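Local coordinates for glutathione S-transferase (Agrobacterium tumefaciens, PDB 3LQ7), which probably conjugates glutathione to electrophilic substrates, or carries out a related glutathione-dependent reaction, as other members of the glutathione S-transferase superfamily do, at residues A[20-25]-A[52-57]; A[25-30]-A[224-229]; A[34-39]-A[187-192]. One frame throughout, in Å; residues are numbered along the deposited sequence. Where two conformers were deposited one is given.

Contact 1 of 3, residues A[20-25]-A[52-57]; sequences TITVFE and HVRRLS
I21 and V53 lie in register in a parallel pair of strands, 20-24 and 52-56, and the evidence for the pairing is a ladder of backbone bonds. I21 N donates to H52 O at 2.9 Å, and R54 N returns a bond to I21 O. The same alternation follows one step on, where V23 N meets R54 O and V23 O receives L56 N at 3.0 Å. The last rung, E25 N to L56 O, is weak.

The closely packed side is strand 20-24, where I21, T22 and V23 are buried. A chi1 of -56° puts V23 CG1 anti to the carbonyl carbon and leaves CG2 between the backbone N and the carbonyl carbon, from where CG2 reaches V53 CG1 at 3.8 Å. On the T20, T22 and R54 face, the T22 CG2 methyl comes to the guanidinium edge of R54, 3.7 Å from NH1, while R54 turns its charge to E79 and T22 OG1 bonds S77. L56 CD1 adds an apolar touch on T22 CB at 3.8 Å.

The solvent side is the outer strand, whose H52, R54 and R55 are exposed, as is S57 beyond it. H52 CB lies 3.5 Å from T20 OG1. At the far end the pair has a firm polar closure: S57 OG donates to E25 OE2 at 2.7 Å, approaching from 38° out of the carboxylate plane.

Both strands belong to the beta-alpha-beta unit of the thioredoxin-like N-terminal domain. Its helix 38-47 lies against I21, V23 and V53 through V40 and R41, strand 78-80 flanks 20-24 on its other edge, and R55 extends to helix 213-228.

Contact 2 of 3, residues A[25-30]-A[224-229]; sequences ERSPDG and AVFTAA
F226 holds its CG anti to the backbone N (chi1 178°), which carries the ring out from helix 213-228 to lie against G30, and R26 bends at chi2 (134°), which brings its NE within 3.5 Å of the A229 CB methyl. G30 C sits 3.6 Å above the F226 ring plane, over its centre, and G30 CA lies 4.0 Å from the ring centroid, 21° off the normal, as a CH-pi contact. The carbonyl oxygen G30 O is over the same ring, 3.4 Å from F226 CE1. The backbone of G30 therefore lies across the aromatic face, and its positive phi is one that glycine readily adopts.

This joins the loop that follows strand 20-24, in the thioredoxin-like part of the transferase, to the last turn of the C-terminal helix, so the modelled end of the chain returns to the N-terminal domain. No hydrogen bond crosses between the segments; van der Waals contact carries the join. V225 CG1 and A229 CB both approach E25 O, the latter at 3.6 Å.

The loop keeps its shape through its own polar contacts. S27 OG donates to D29 OD1 at 3.0 Å, from well above the carboxylate plane, and D29 OD1 also accepts R32 N. At the start of the loop, E25 OE1 stands 3.3 Å from R26 NH1 over one face of the guanidinium, an attraction of charges with no N-H directed at the oxygen, while E25 OE2 is bonded by S57 OG.

Contact 3 of 3, residues A[34-39]-A[187-192]; sequences LARDMP and LRRLES
L34 and R188 meet through a methyl laid over a guanidinium: L34 CD2 is 3.5 Å from R188 NH2, on one face of the group. In L34, chi2 of -171° extends CD1, and the other branch, CD2, is the one turned onto R188, while R188 is bent at chi3 (-27°), so its guanidinium folds back beside the leucine. R188 NH2 is hydrogen-bonded to the carbonyls of G33 and R32, and these hold the group in place; R188 NH1 has E191 OE1 nearby as a charge partner only.

Here the loop leading into helix 38-47 of the N-terminal domain meets the C-terminal part of helix 178-188 and the type I turn R188-E191 in the all-helical domain, at the interface between the two domains of the GST fold.

R189 is extended from CG to NE, and its guanidinium turns one face to L34 O, which lies 3.1 Å from that plane, toward the rim. The oxygen faces the flat side of the group, so no hydrogen bond forms. In the R36 conformer given, R189 NH2 also comes to R36 CG at 3.5 Å. R36 and R189 each have a long, weak ion pair with E125 OE2, which probably eases their mutual charge.

In the fold
From the N terminus, strand 20-24 runs into the loop 25-30, then through 34-39 into helix 38-47, and strand 52-56 returns to close contact 1 over 26 intervening residues. Contact 3 joins 34-39 to 187-192, bridging the two domains, and contact 2 is closed last, when helix 213-228 reaches the loop 25-30; contact 3 is nested inside it. Contact 1 crosses both others in chain order. It shares E25 with contact 2, whose helix also meets R55, and it touches contact 3 where V23 meets D37. D29 meets A35, linking contacts 2 and 3. Together they tie sheet, loop and C-terminal helices.

Contact 1 of 3, residues A[20-25]-A[52-57]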
# COMPACT_ATOMS: atom_id res chain seq x y z
N THR A 20 11.57 1.43 -19.80
CA THR A 20 12.56 2.39 -19.32
C THR A 20 12.18 2.84 -17.91
O THR A 20 11.11 3.43 -17.71
CB THR A 20 12.67 3.61 -20.26
OG1 THR A 20 13.12 3.18 -21.55
CG2 THR A 20 13.65 4.65 -19.70
N ILE A 21 13.04 2.54 -16.95
CA ILE A 21 12.80 2.99 -15.58
C ILE A 21 13.73 4.13 -15.21
O ILE A 21 14.80 4.29 -15.81
CB ILE A 21 12.91 1.84 -14.54
CG1 ILE A 21 14.32 1.23 -14.53
CG2 ILE A 21 11.82 0.80 -14.80
CD1 ILE A 21 14.69 0.53 -13.23
N THR A 22 13.30 4.93 -14.24
CA THR A 22 14.09 6.07 -13.79
C THR A 22 14.52 5.90 -12.35
O THR A 22 13.70 5.65 -11.46
CB THR A 22 13.32 7.39 -13.93
OG1 THR A 22 12.10 7.31 -13.18
CG2 THR A 22 13.03 7.71 -15.39
N VAL A 23 15.83 6.01 -12.14
CA VAL A 23 16.42 5.97 -10.81
C VAL A 23 17.08 7.32 -10.55
O VAL A 23 17.27 8.11 -11.47
CB VAL A 23 17.46 4.82 -10.67
CG1 VAL A 23 16.84 3.48 -11.01
CG2 VAL A 23 18.71 5.08 -11.53
N PHE A 24 17.39 7.59 -9.28
CA PHE A 24 18.17 8.77 -8.93
C PHE A 24 19.66 8.53 -9.22
O PHE A 24 20.16 7.43 -9.00
CB PHE A 24 17.95 9.18 -7.47
CG PHE A 24 16.69 9.99 -7.24
CD1 PHE A 24 15.82 9.67 -6.20
CD2 PHE A 24 16.37 11.07 -8.07
CE1 PHE A 24 14.66 10.41 -5.98
CE2 PHE A 24 15.20 11.82 -7.87
CZ PHE A 24 14.35 11.49 -6.82
N GLU A 25 20.34 9.56 -9.72
CA GLU A 25 21.78 9.47 -10.02
C GLU A 25 22.65 9.41 -8.75
O GLU A 25 23.76 8.88 -8.79
CB GLU A 25 22.25 10.61 -10.94
CG GLU A 25 22.13 12.03 -10.38
CD GLU A 25 22.81 13.07 -11.26
OE1 GLU A 25 24.03 12.96 -11.49
OE2 GLU A 25 22.11 13.99 -11.74
N HIS A 52 15.90 -0.24 -19.99
CA HIS A 52 16.73 0.95 -20.06
C HIS A 52 16.60 1.76 -18.78
O HIS A 52 15.57 1.74 -18.12
CB HIS A 52 16.36 1.79 -21.29
CG HIS A 52 16.43 1.03 -22.58
ND1 HIS A 52 17.59 0.93 -23.32
CD2 HIS A 52 15.49 0.33 -23.25
CE1 HIS A 52 17.35 0.20 -24.40
NE2 HIS A 52 16.09 -0.18 -24.38
N VAL A 53 17.67 2.46 -18.42
CA VAL A 53 17.73 3.19 -17.15
C VAL A 53 18.07 4.66 -17.42
O VAL A 53 19.01 4.95 -18.17
CB VAL A 53 18.78 2.56 -16.18
CG1 VAL A 53 18.84 3.32 -14.86
CG2 VAL A 53 18.47 1.10 -15.90
N ARG A 54 17.31 5.57 -16.83
CA ARG A 54 17.64 7.00 -16.86
C ARG A 54 17.91 7.55 -15.46
O ARG A 54 17.15 7.30 -14.52
CB ARG A 54 16.53 7.81 -17.52
CG ARG A 54 16.46 7.67 -19.04
CD ARG A 54 15.51 8.70 -19.64
NE ARG A 54 14.23 8.73 -18.94
CZ ARG A 54 13.24 9.59 -19.19
NH1 ARG A 54 12.12 9.52 -18.48
NH2 ARG A 54 13.36 10.50 -20.14
N ARG A 55 19.00 8.30 -15.33
CA ARG A 55 19.36 8.93 -14.06
C ARG A 55 18.76 10.35 -13.94
O ARG A 55 18.86 11.14 -14.88
CB ARG A 55 20.88 8.98 -13.91
CG ARG A 55 21.56 7.62 -13.70
CD ARG A 55 22.30 7.15 -14.94
NE ARG A 55 23.16 5.99 -14.67
CZ ARG A 55 24.43 6.05 -14.28
NH1 ARG A 55 25.03 7.22 -14.10
NH2 ARG A 55 25.11 4.93 -14.07
N LEU A 56 18.16 10.65 -12.79
CA LEU A 56 17.45 11.92 -12.58
C LEU A 56 18.03 12.82 -11.49
O LEU A 56 18.78 12.36 -10.62
CB LEU A 56 15.97 11.66 -12.25
CG LEU A 56 15.01 11.00 -13.25
CD1 LEU A 56 13.63 10.94 -12.63
CD2 LEU A 56 14.96 11.72 -14.59
N SER A 57 17.67 14.10 -11.54
CA SER A 57 18.01 15.08 -10.50
C SER A 57 16.91 16.13 -10.28
O SER A 57 16.22 16.54 -11.23
CB SER A 57 19.33 15.79 -10.80
OG SER A 57 20.40 15.18 -10.10

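Contact 2 of 3, residues A[25-30]-A[224-229]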
# COMPACT_ATOMS: atom_id res chain seq x y z
N GLU A 25 20.34 9.56 -9.72
CA GLU A 25 21.78 9.47 -10.02
C GLU A 25 22.65 9.41 -8.75
O GLU A 25 23.76 8.88 -8.79
CB GLU A 25 22.25 10.61 -10.94
CG GLU A 25 22.13 12.03 -10.38
CD GLU A 25 22.81 13.07 -11.26
OE1 GLU A 25 24.03 12.96 -11.49
OE2 GLU A 25 22.11 13.99 -11.74
N ARG A 26 22.12 9.94 -7.65
CA ARG A 26 22.76 9.85 -6.35
C ARG A 26 21.76 9.35 -5.31
O ARG A 26 20.82 10.07 -4.94
CB ARG A 26 23.38 11.20 -5.96
CG ARG A 26 24.75 11.43 -6.57
CD ARG A 26 24.89 12.82 -7.17
NE ARG A 26 26.02 12.90 -8.09
CZ ARG A 26 26.21 13.86 -9.00
NH1 ARG A 26 25.34 14.85 -9.13
NH2 ARG A 26 27.28 13.82 -9.79
N SER A 27 21.94 8.11 -4.87
CA SER A 27 21.02 7.44 -3.95
C SER A 27 21.27 7.86 -2.50
O SER A 27 22.42 7.93 -2.07
CB SER A 27 21.14 5.92 -4.08
OG SER A 27 22.40 5.46 -3.63
N PRO A 28 20.18 8.14 -1.75
CA PRO A 28 20.29 8.50 -0.33
C PRO A 28 20.75 7.33 0.55
O PRO A 28 21.32 7.56 1.62
CB PRO A 28 18.86 8.91 0.05
CG PRO A 28 17.99 8.22 -0.94
CD PRO A 28 18.78 8.17 -2.21
N ASP A 29 20.51 6.11 0.08
CA ASP A 29 20.99 4.89 0.74
C ASP A 29 22.49 4.72 0.58
O ASP A 29 23.14 4.06 1.39
CB ASP A 29 20.24 3.66 0.21
CG ASP A 29 20.24 3.56 -1.31
OD1 ASP A 29 21.31 3.27 -1.90
OD2 ASP A 29 19.17 3.77 -1.92
N GLY A 30 23.03 5.32 -0.48
CA GLY A 30 24.47 5.30 -0.75
C GLY A 30 24.91 3.94 -1.26
O GLY A 30 25.84 3.35 -0.71
N ALA A 224 26.37 0.02 -9.24
CA ALA A 224 27.13 0.58 -10.36
C ALA A 224 26.68 1.99 -10.74
O ALA A 224 27.44 2.74 -11.34
CB ALA A 224 27.06 -0.33 -11.57
N VAL A 225 25.44 2.33 -10.40
CA VAL A 225 24.94 3.70 -10.56
C VAL A 225 25.62 4.61 -9.54
O VAL A 225 26.07 5.71 -9.88
CB VAL A 225 23.38 3.76 -10.44
CG1 VAL A 225 22.87 5.18 -10.17
CG2 VAL A 225 22.73 3.20 -11.70
N PHE A 226 25.72 4.12 -8.30
CA PHE A 226 26.33 4.86 -7.19
C PHE A 226 27.82 5.16 -7.41
O PHE A 226 28.29 6.25 -7.08
CB PHE A 226 26.10 4.11 -5.87
CG PHE A 226 26.72 4.77 -4.66
CD1 PHE A 226 27.65 4.08 -3.89
CD2 PHE A 226 26.37 6.06 -4.30
CE1 PHE A 226 28.23 4.68 -2.77
CE2 PHE A 226 26.94 6.67 -3.18
CZ PHE A 226 27.87 5.98 -2.42
N THR A 227 28.54 4.19 -7.97
CA THR A 227 29.97 4.36 -8.25
C THR A 227 30.23 5.27 -9.47
O THR A 227 31.30 5.87 -9.57
CB THR A 227 30.69 3.00 -8.45
OG1 THR A 227 30.03 2.24 -9.47
CG2 THR A 227 30.70 2.21 -7.14
N ALA A 228 29.25 5.36 -10.37
CA ALA A 228 29.34 6.20 -11.57
C ALA A 228 29.31 7.70 -11.24
O ALA A 228 29.95 8.50 -11.92
CB ALA A 228 28.24 5.85 -12.57
N ALA A 229 28.57 8.05 -10.19
CA ALA A 229 28.53 9.42 -9.70
C ALA A 229 29.18 9.53 -8.33
O ALA A 229 30.27 8.99 -8.10
CB ALA A 229 27.09 9.93 -9.65

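Contact 3 of 3, residues A[34-39]-A[187-192]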
# COMPACT_ATOMS: atom_id res chain seq x y z
N LEU A 34 18.21 0.38 -1.34
CA LEU A 34 17.12 0.53 -0.39
C LEU A 34 16.02 1.44 -0.90
O LEU A 34 14.93 1.48 -0.33
CB LEU A 34 17.65 1.05 0.96
CG LEU A 34 18.47 0.06 1.79
CD1 LEU A 34 18.72 0.64 3.17
CD2 LEU A 34 17.77 -1.28 1.92
N ALA A 35 16.31 2.16 -1.98
CA ALA A 35 15.32 3.02 -2.62
C ALA A 35 14.23 2.18 -3.29
O ALA A 35 14.37 0.96 -3.45
CB ALA A 35 15.99 3.97 -3.61
N ARG A 36 13.14 2.85 -3.68
CA ARG A 36 11.96 2.16 -4.20
C ARG A 36 12.13 1.64 -5.63
O ARG A 36 11.19 1.07 -6.20
CB ARG A 36 10.72 3.05 -4.06
CG ARG A 36 10.09 2.98 -2.67
CD ARG A 36 8.92 3.94 -2.52
NE ARG A 36 8.29 3.84 -1.20
CZ ARG A 36 8.67 4.53 -0.14
NH1 ARG A 36 9.69 5.39 -0.23
NH2 ARG A 36 8.04 4.38 1.02
N ASP A 37 13.32 1.82 -6.20
CA ASP A 37 13.63 1.26 -7.51
C ASP A 37 14.16 -0.16 -7.39
O ASP A 37 14.17 -0.90 -8.39
CB ASP A 37 14.60 2.15 -8.29
CG ASP A 37 15.98 2.20 -7.66
OD1 ASP A 37 16.90 1.50 -8.16
OD2 ASP A 37 16.16 2.94 -6.68
N MET A 38 14.58 -0.56 -6.19
CA MET A 38 15.04 -1.93 -5.98
C MET A 38 14.00 -3.03 -6.27
O MET A 38 14.35 -4.00 -6.95
CB MET A 38 15.71 -2.12 -4.61
CG MET A 38 16.44 -3.45 -4.45
SD MET A 38 17.72 -3.72 -5.71
CE MET A 38 18.12 -5.41 -5.35
N PRO A 39 12.73 -2.88 -5.79
CA PRO A 39 11.74 -3.92 -6.14
C PRO A 39 11.47 -4.02 -7.64
O PRO A 39 11.26 -5.12 -8.15
CB PRO A 39 10.47 -3.46 -5.43
CG PRO A 39 10.93 -2.56 -4.35
CD PRO A 39 12.17 -1.90 -4.83
N LEU A 187 11.29 -5.27 4.28
CA LEU A 187 12.02 -5.76 5.45
C LEU A 187 13.50 -5.35 5.49
O LEU A 187 14.06 -5.17 6.58
CB LEU A 187 11.88 -7.28 5.59
CG LEU A 187 10.56 -7.90 6.06
CD1 LEU A 187 10.55 -9.41 5.77
CD2 LEU A 187 10.26 -7.63 7.54
N ARG A 188 14.13 -5.17 4.33
CA ARG A 188 15.54 -4.76 4.27
C ARG A 188 15.80 -3.35 4.81
O ARG A 188 16.93 -3.03 5.18
CB ARG A 188 16.11 -4.89 2.85
CG ARG A 188 16.26 -6.34 2.39
CD ARG A 188 17.34 -6.56 1.34
NE ARG A 188 17.61 -5.39 0.52
CZ ARG A 188 18.78 -4.78 0.44
NH1 ARG A 188 19.83 -5.24 1.12
NH2 ARG A 188 18.91 -3.72 -0.34
N ARG A 189 14.76 -2.52 4.87
CA ARG A 189 14.83 -1.21 5.51
C ARG A 189 15.08 -1.28 7.03
O ARG A 189 15.33 -0.27 7.67
CB ARG A 189 13.55 -0.41 5.24
CG ARG A 189 13.53 0.30 3.91
CD ARG A 189 12.15 0.90 3.62
NE ARG A 189 12.18 1.72 2.41
CZ ARG A 189 11.90 1.28 1.18
NH1 ARG A 189 11.56 0.02 0.97
NH2 ARG A 189 11.97 2.12 0.16
N LEU A 190 15.03 -2.50 7.57
CA LEU A 190 15.19 -2.78 8.99
C LEU A 190 16.58 -3.34 9.30
O LEU A 190 16.88 -3.67 10.45
CB LEU A 190 14.14 -3.81 9.39
CG LEU A 190 13.24 -3.70 10.61
CD1 LEU A 190 12.71 -2.30 10.83
CD2 LEU A 190 12.10 -4.67 10.41
N GLU A 191 17.43 -3.47 8.27
CA GLU A 191 18.79 -3.99 8.46
C GLU A 191 19.67 -3.03 9.24
O GLU A 191 20.39 -3.45 10.14
CB GLU A 191 19.43 -4.35 7.11
CG GLU A 191 18.93 -5.66 6.55
CD GLU A 191 19.59 -6.05 5.24
OE1 GLU A 191 20.18 -5.17 4.57
OE2 GLU A 191 19.51 -7.24 4.88
N SER A 192 19.59 -1.75 8.88
CA SER A 192 20.30 -0.64 9.53
C SER A 192 20.12 -0.56 11.06
O SER A 192 21.03 -0.14 11.77
CB SER A 192 19.84 0.68 8.89
OG SER A 192 20.81 1.70 9.03